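Local coordinates for protein alpha-glucosidase (PDB 5HQA) that hydrolyses alpha-glucosidic linkages as a chloride-activated glycoside hydrolase of family 97, with a calcium ion bound at its active site, at residues L502-A514 with K617-L631. Numbering follows the deposited sequence.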
loop_
_atom_site.group_PDB
_atom_site.type_symbol
_atom_site.label_atom_id
_atom_site.label_comp_id
_atom_site.label_asym_id
_atom_site.label_seq_id
_atom_site.Cartn_x
_atom_site.Cartn_y
_atom_site.Cartn_z
ATOM N N LEU A 502 12.441 -11.204 25.704
ATOM C CA LEU A 502 12.925 -11.815 24.470
ATOM C C LEU A 502 12.307 -13.205 24.313
ATOM O O LEU A 502 11.382 -13.590 25.037
ATOM C CB LEU A 502 14.449 -11.857 24.461
ATOM C CG LEU A 502 15.120 -10.491 24.299
ATOM C CD1 LEU A 502 16.631 -10.632 24.256
ATOM C CD2 LEU A 502 14.599 -9.777 23.053
ATOM N N GLY A 503 12.822 -13.985 23.358
ATOM C CA GLY A 503 12.243 -15.283 23.061
ATOM C C GLY A 503 11.159 -15.194 22.004
ATOM O O GLY A 503 10.832 -14.128 21.470
ATOM N N ALA A 504 10.573 -16.355 21.715
ATOM C CA ALA A 504 9.634 -16.509 20.612
ATOM C C ALA A 504 8.174 -16.444 21.036
ATOM O O ALA A 504 7.293 -16.604 20.184
ATOM C CB ALA A 504 9.887 -17.841 19.890
ATOM N N ASN A 505 7.886 -16.206 22.317
ATOM C CA ASN A 505 6.520 -16.330 22.823
ATOM C C ASN A 505 6.006 -15.044 23.460
ATOM O O ASN A 505 5.048 -15.088 24.243
ATOM C CB ASN A 505 6.431 -17.482 23.827
ATOM C CG ASN A 505 6.925 -18.787 23.249
ATOM O OD1 ASN A 505 7.904 -19.363 23.729
ATOM N ND2 ASN A 505 6.264 -19.252 22.198
ATOM N N THR A 506 6.620 -13.907 23.149
ATOM C CA THR A 506 6.201 -12.615 23.668
ATOM C C THR A 506 5.769 -11.730 22.511
ATOM O O THR A 506 6.106 -11.987 21.349
ATOM C CB THR A 506 7.338 -11.929 24.436
ATOM O OG1 THR A 506 8.512 -11.943 23.619
ATOM C CG2 THR A 506 7.643 -12.674 25.721
ATOM N N ASN A 507 5.025 -10.672 22.836
ATOM C CA ASN A 507 4.658 -9.672 21.836
ATOM C C ASN A 507 5.840 -8.734 21.625
ATOM O O ASN A 507 6.151 -7.908 22.489
ATOM C CB ASN A 507 3.411 -8.898 22.258
ATOM C CG ASN A 507 2.122 -9.681 22.018
ATOM O OD1 ASN A 507 1.944 -10.335 20.973
ATOM N ND2 ASN A 507 1.210 -9.609 22.986
ATOM N N ARG A 508 6.496 -8.865 20.476
ATOM C CA ARG A 508 7.658 -8.077 20.090
ATOM C C ARG A 508 7.840 -8.256 18.596
ATOM O O ARG A 508 7.313 -9.219 18.028
ATOM C CB ARG A 508 8.919 -8.549 20.829
ATOM C CG ARG A 508 9.061 -10.066 20.783
ATOM C CD ARG A 508 10.491 -10.558 20.995
ATOM N NE ARG A 508 11.380 -10.223 19.884
ATOM C CZ ARG A 508 12.511 -10.872 19.614
ATOM N NH1 ARG A 508 12.880 -11.915 20.356
ATOM N NH2 ARG A 508 13.271 -10.483 18.595
ATOM N N PRO A 509 8.573 -7.360 17.927
ATOM C CA PRO A 509 8.990 -7.678 16.552
ATOM C C PRO A 509 9.852 -8.926 16.587
ATOM O O PRO A 509 10.829 -9.006 17.336
ATOM C CB PRO A 509 9.779 -6.436 16.106
ATOM C CG PRO A 509 9.317 -5.330 17.041
ATOM C CD PRO A 509 9.064 -6.037 18.354
ATOM N N GLN A 510 9.451 -9.927 15.812
ATOM C CA GLN A 510 10.182 -11.191 15.774
ATOM C C GLN A 510 11.252 -11.118 14.686
ATOM O O GLN A 510 11.206 -11.804 13.666
ATOM C CB GLN A 510 9.212 -12.346 15.565
ATOM C CG GLN A 510 8.245 -12.466 16.734
ATOM C CD GLN A 510 7.431 -13.740 16.702
ATOM O OE1 GLN A 510 7.062 -14.232 15.628
ATOM N NE2 GLN A 510 7.152 -14.291 17.883
ATOM N N THR A 511 12.200 -10.206 14.910
ATOM C CA THR A 511 13.244 -9.881 13.944
ATOM C C THR A 511 14.529 -9.569 14.697
ATOM O O THR A 511 14.535 -9.406 15.920
ATOM C CB THR A 511 12.889 -8.671 13.056
ATOM O OG1 THR A 511 13.186 -7.455 13.756
ATOM C CG2 THR A 511 11.415 -8.668 12.638
ATOM N N THR A 512 15.626 -9.481 13.946
ATOM C CA THR A 512 16.868 -8.933 14.467
ATOM C C THR A 512 16.863 -7.414 14.313
ATOM O O THR A 512 15.996 -6.827 13.664
ATOM C CB THR A 512 18.087 -9.513 13.741
ATOM O OG1 THR A 512 18.078 -9.070 12.378
ATOM C CG2 THR A 512 18.086 -11.038 13.790
ATOM N N LEU A 513 17.872 -6.783 14.918
ATOM C CA LEU A 513 18.028 -5.337 14.812
ATOM C C LEU A 513 18.330 -4.916 13.381
ATOM O O LEU A 513 17.762 -3.940 12.880
ATOM C CB LEU A 513 19.143 -4.878 15.756
ATOM C CG LEU A 513 19.495 -3.395 15.794
ATOM C CD1 LEU A 513 18.299 -2.569 16.220
ATOM C CD2 LEU A 513 20.659 -3.198 16.766
ATOM N N ALA A 514 19.230 -5.634 12.707
ATOM C CA ALA A 514 19.561 -5.272 11.335
ATOM C C ALA A 514 18.345 -5.376 10.420
ATOM O O ALA A 514 18.213 -4.597 9.471
ATOM C CB ALA A 514 20.707 -6.147 10.824
ATOM N N LYS A 617 24.756 -5.224 9.203
ATOM C CA LYS A 617 24.335 -6.603 9.004
ATOM C C LYS A 617 24.276 -7.335 10.336
ATOM O O LYS A 617 24.807 -6.879 11.356
ATOM C CB LYS A 617 25.279 -7.342 8.051
ATOM C CG LYS A 617 26.737 -7.303 8.497
ATOM C CD LYS A 617 27.602 -8.156 7.587
ATOM C CE LYS A 617 29.045 -7.707 7.618
ATOM N NZ LYS A 617 29.943 -8.694 6.958
ATOM N N ASP A 618 23.617 -8.493 10.302
ATOM C CA ASP A 618 23.543 -9.357 11.469
ATOM C C ASP A 618 24.936 -9.765 11.907
ATOM O O ASP A 618 25.775 -10.138 11.081
ATOM C CB ASP A 618 22.718 -10.602 11.154
ATOM C CG ASP A 618 21.258 -10.283 10.902
ATOM O OD1 ASP A 618 20.719 -10.701 9.851
ATOM O OD2 ASP A 618 20.651 -9.607 11.758
ATOM N N GLY A 619 25.181 -9.695 13.211
ATOM C CA GLY A 619 26.408 -10.236 13.748
ATOM C C GLY A 619 26.516 -11.733 13.533
ATOM O O GLY A 619 25.542 -12.431 13.249
ATOM N N LYS A 620 27.747 -12.216 13.694
ATOM C CA LYS A 620 28.077 -13.628 13.507
ATOM C C LYS A 620 27.082 -14.564 14.197
ATOM O O LYS A 620 26.635 -15.554 13.608
ATOM C CB LYS A 620 29.493 -13.860 14.034
ATOM C CG LYS A 620 30.004 -15.271 13.963
ATOM C CD LYS A 620 31.511 -15.269 14.225
ATOM C CE LYS A 620 31.890 -16.159 15.395
ATOM N NZ LYS A 620 33.304 -15.915 15.806
ATOM N N ASN A 621 26.728 -14.270 15.447
ATOM C CA ASN A 621 25.887 -15.159 16.246
ATOM C C ASN A 621 24.453 -14.666 16.388
ATOM O O ASN A 621 23.705 -15.204 17.213
ATOM C CB ASN A 621 26.510 -15.354 17.627
ATOM C CG ASN A 621 27.910 -15.902 17.543
ATOM O OD1 ASN A 621 28.169 -16.828 16.780
ATOM N ND2 ASN A 621 28.830 -15.313 18.292
ATOM N N ALA A 622 24.050 -13.670 15.605
ATOM C CA ALA A 622 22.693 -13.148 15.697
ATOM C C ALA A 622 21.662 -14.224 15.378
ATOM O O ALA A 622 21.851 -15.050 14.482
ATOM C CB ALA A 622 22.518 -11.971 14.737
ATOM N N GLU A 623 20.564 -14.210 16.129
ATOM C CA GLU A 623 19.369 -14.978 15.802
ATOM C C GLU A 623 18.215 -14.321 16.547
ATOM O O GLU A 623 18.387 -13.883 17.685
ATOM C CB GLU A 623 19.521 -16.465 16.169
ATOM C CG GLU A 623 19.703 -16.751 17.645
ATOM C CD GLU A 623 18.375 -16.897 18.397
ATOM O OE1 GLU A 623 18.393 -16.831 19.646
ATOM O OE2 GLU A 623 17.317 -17.078 17.747
ATOM N N TRP A 624 17.042 -14.244 15.905
ATOM C CA TRP A 624 16.047 -13.274 16.364
ATOM C C TRP A 624 15.489 -13.594 17.750
ATOM O O TRP A 624 15.067 -12.675 18.457
ATOM C CB TRP A 624 14.905 -13.147 15.349
ATOM C CG TRP A 624 13.958 -14.325 15.255
ATOM C CD1 TRP A 624 14.035 -15.372 14.380
ATOM C CD2 TRP A 624 12.774 -14.544 16.040
ATOM N NE1 TRP A 624 12.978 -16.236 14.577
ATOM C CE2 TRP A 624 12.190 -15.749 15.588
ATOM C CE3 TRP A 624 12.157 -13.844 17.087
ATOM C CZ2 TRP A 624 11.016 -16.270 16.145
ATOM C CZ3 TRP A 624 10.992 -14.365 17.643
ATOM C CH2 TRP A 624 10.433 -15.563 17.164
ATOM N N LYS A 625 15.457 -14.867 18.158
ATOM C CA LYS A 625 14.719 -15.231 19.369
ATOM C C LYS A 625 15.384 -14.684 20.626
ATOM O O LYS A 625 14.761 -13.957 21.413
ATOM C CB LYS A 625 14.569 -16.750 19.459
ATOM C CG LYS A 625 13.682 -17.308 18.356
ATOM C CD LYS A 625 13.547 -18.821 18.434
ATOM C CE LYS A 625 12.623 -19.333 17.331
ATOM N NZ LYS A 625 12.652 -20.819 17.263
ATOM N N ASN A 626 16.645 -15.039 20.848
ATOM C CA ASN A 626 17.330 -14.633 22.063
ATOM C C ASN A 626 18.593 -13.832 21.811
ATOM O O ASN A 626 19.183 -13.336 22.770
ATOM C CB ASN A 626 17.636 -15.863 22.924
ATOM C CG ASN A 626 16.366 -16.556 23.386
ATOM O OD1 ASN A 626 15.607 -16.002 24.180
ATOM N ND2 ASN A 626 16.113 -17.748 22.869
ATOM N N ASN A 627 19.003 -13.652 20.556
ATOM C CA ASN A 627 20.182 -12.840 20.294
ATOM C C ASN A 627 19.926 -11.879 19.135
ATOM O O ASN A 627 20.687 -11.872 18.159
ATOM C CB ASN A 627 21.379 -13.751 20.010
ATOM C CG ASN A 627 22.700 -13.041 20.171
ATOM O OD1 ASN A 627 22.795 -12.028 20.861
ATOM N ND2 ASN A 627 23.738 -13.578 19.537
ATOM N N PRO A 628 18.880 -11.044 19.195
ATOM C CA PRO A 628 18.552 -10.209 18.031
ATOM C C PRO A 628 19.435 -8.988 17.854
ATOM O O PRO A 628 19.394 -8.380 16.774
ATOM C CB PRO A 628 17.107 -9.770 18.314
ATOM C CG PRO A 628 17.090 -9.650 19.817
ATOM C CD PRO A 628 17.957 -10.788 20.322
ATOM N N TYR A 629 20.206 -8.589 18.861
ATOM C CA TYR A 629 20.910 -7.319 18.767
ATOM C C TYR A 629 22.323 -7.431 18.206
ATOM O O TYR A 629 22.923 -6.394 17.908
ATOM C CB TYR A 629 20.984 -6.641 20.135
ATOM C CG TYR A 629 19.635 -6.338 20.757
ATOM C CD1 TYR A 629 18.767 -5.419 20.177
ATOM C CD2 TYR A 629 19.241 -6.955 21.939
ATOM C CE1 TYR A 629 17.533 -5.130 20.755
ATOM C CE2 TYR A 629 18.010 -6.677 22.522
ATOM C CZ TYR A 629 17.163 -5.760 21.923
ATOM O OH TYR A 629 15.946 -5.470 22.506
ATOM N N ASP A 630 22.882 -8.633 18.071
ATOM C CA ASP A 630 24.235 -8.742 17.530
ATOM C C ASP A 630 24.282 -8.107 16.151
ATOM O O ASP A 630 23.511 -8.481 15.260
ATOM C CB ASP A 630 24.679 -10.198 17.456
ATOM C CG ASP A 630 25.139 -10.742 18.801
ATOM O OD1 ASP A 630 24.884 -10.098 19.846
ATOM O OD2 ASP A 630 25.759 -11.825 18.808
ATOM N N LEU A 631 25.179 -7.142 15.981
ATOM C CA LEU A 631 25.203 -6.302 14.798
ATOM C C LEU A 631 26.647 -6.036 14.403
ATOM O O LEU A 631 27.505 -5.838 15.268
ATOM C CB LEU A 631 24.479 -4.980 15.063
ATOM C CG LEU A 631 24.366 -4.009 13.891
ATOM C CD1 LEU A 631 23.293 -4.484 12.930
ATOM C CD2 LEU A 631 24.054 -2.614 14.410
HETATM O O HOH W 1 21.055 -7.746 13.835
#
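The indole of W624 is sandwiched: Q510 CB sits over one face, 3.8 Å from the centroid of the six-membered ring in a CH-pi contact, K625 CG lies over the other, and the R508 guanidinium meets the ring edge. Guanidinium and indole planes stand 69° apart, and W624 CE3 lies over one guanidinium face while L502 CD2 lies over the opposite one. These contacts join the loop leading into helix 513-522 of the TIM-barrel catalytic region to the connection between strands 611-618 and 631-638 of the C-terminal antiparallel sheet, forming a domain interface. R508 NH1 and NH2 both grip W624 O, at 3.0 Å and 2.8 Å, close to the guanidinium plane, with a weaker bond from NH1 to K625 O. Its NE bonds P509 O, and the bend at chi3 (-69°) lets one side chain serve its own loop and the facing one. With an alanine here, W624 O is likely to lose both of its guanidinium donors, and a gap would probably open beside the indole edge. A504 CB packs on W624 CH2 at 3.6 Å, and G503 N bonds K625 O. L502 CD2 reaches P628 CG at 4.1 Å. Further along, the start of the helix is tied down by L513 N, bonded nearly straight (165°) to P628 O, while A514 CB packs on L631 CD1. T512, the N-cap residue, has OG1 between its backbone N and carbonyl carbon, where it donates to D618; the other carboxylate oxygen, OD1, is held by the backbone nitrogens of A649 and G653. D618 OD2 receives T512 OG1 on its syn lone pair at 2.7 Å.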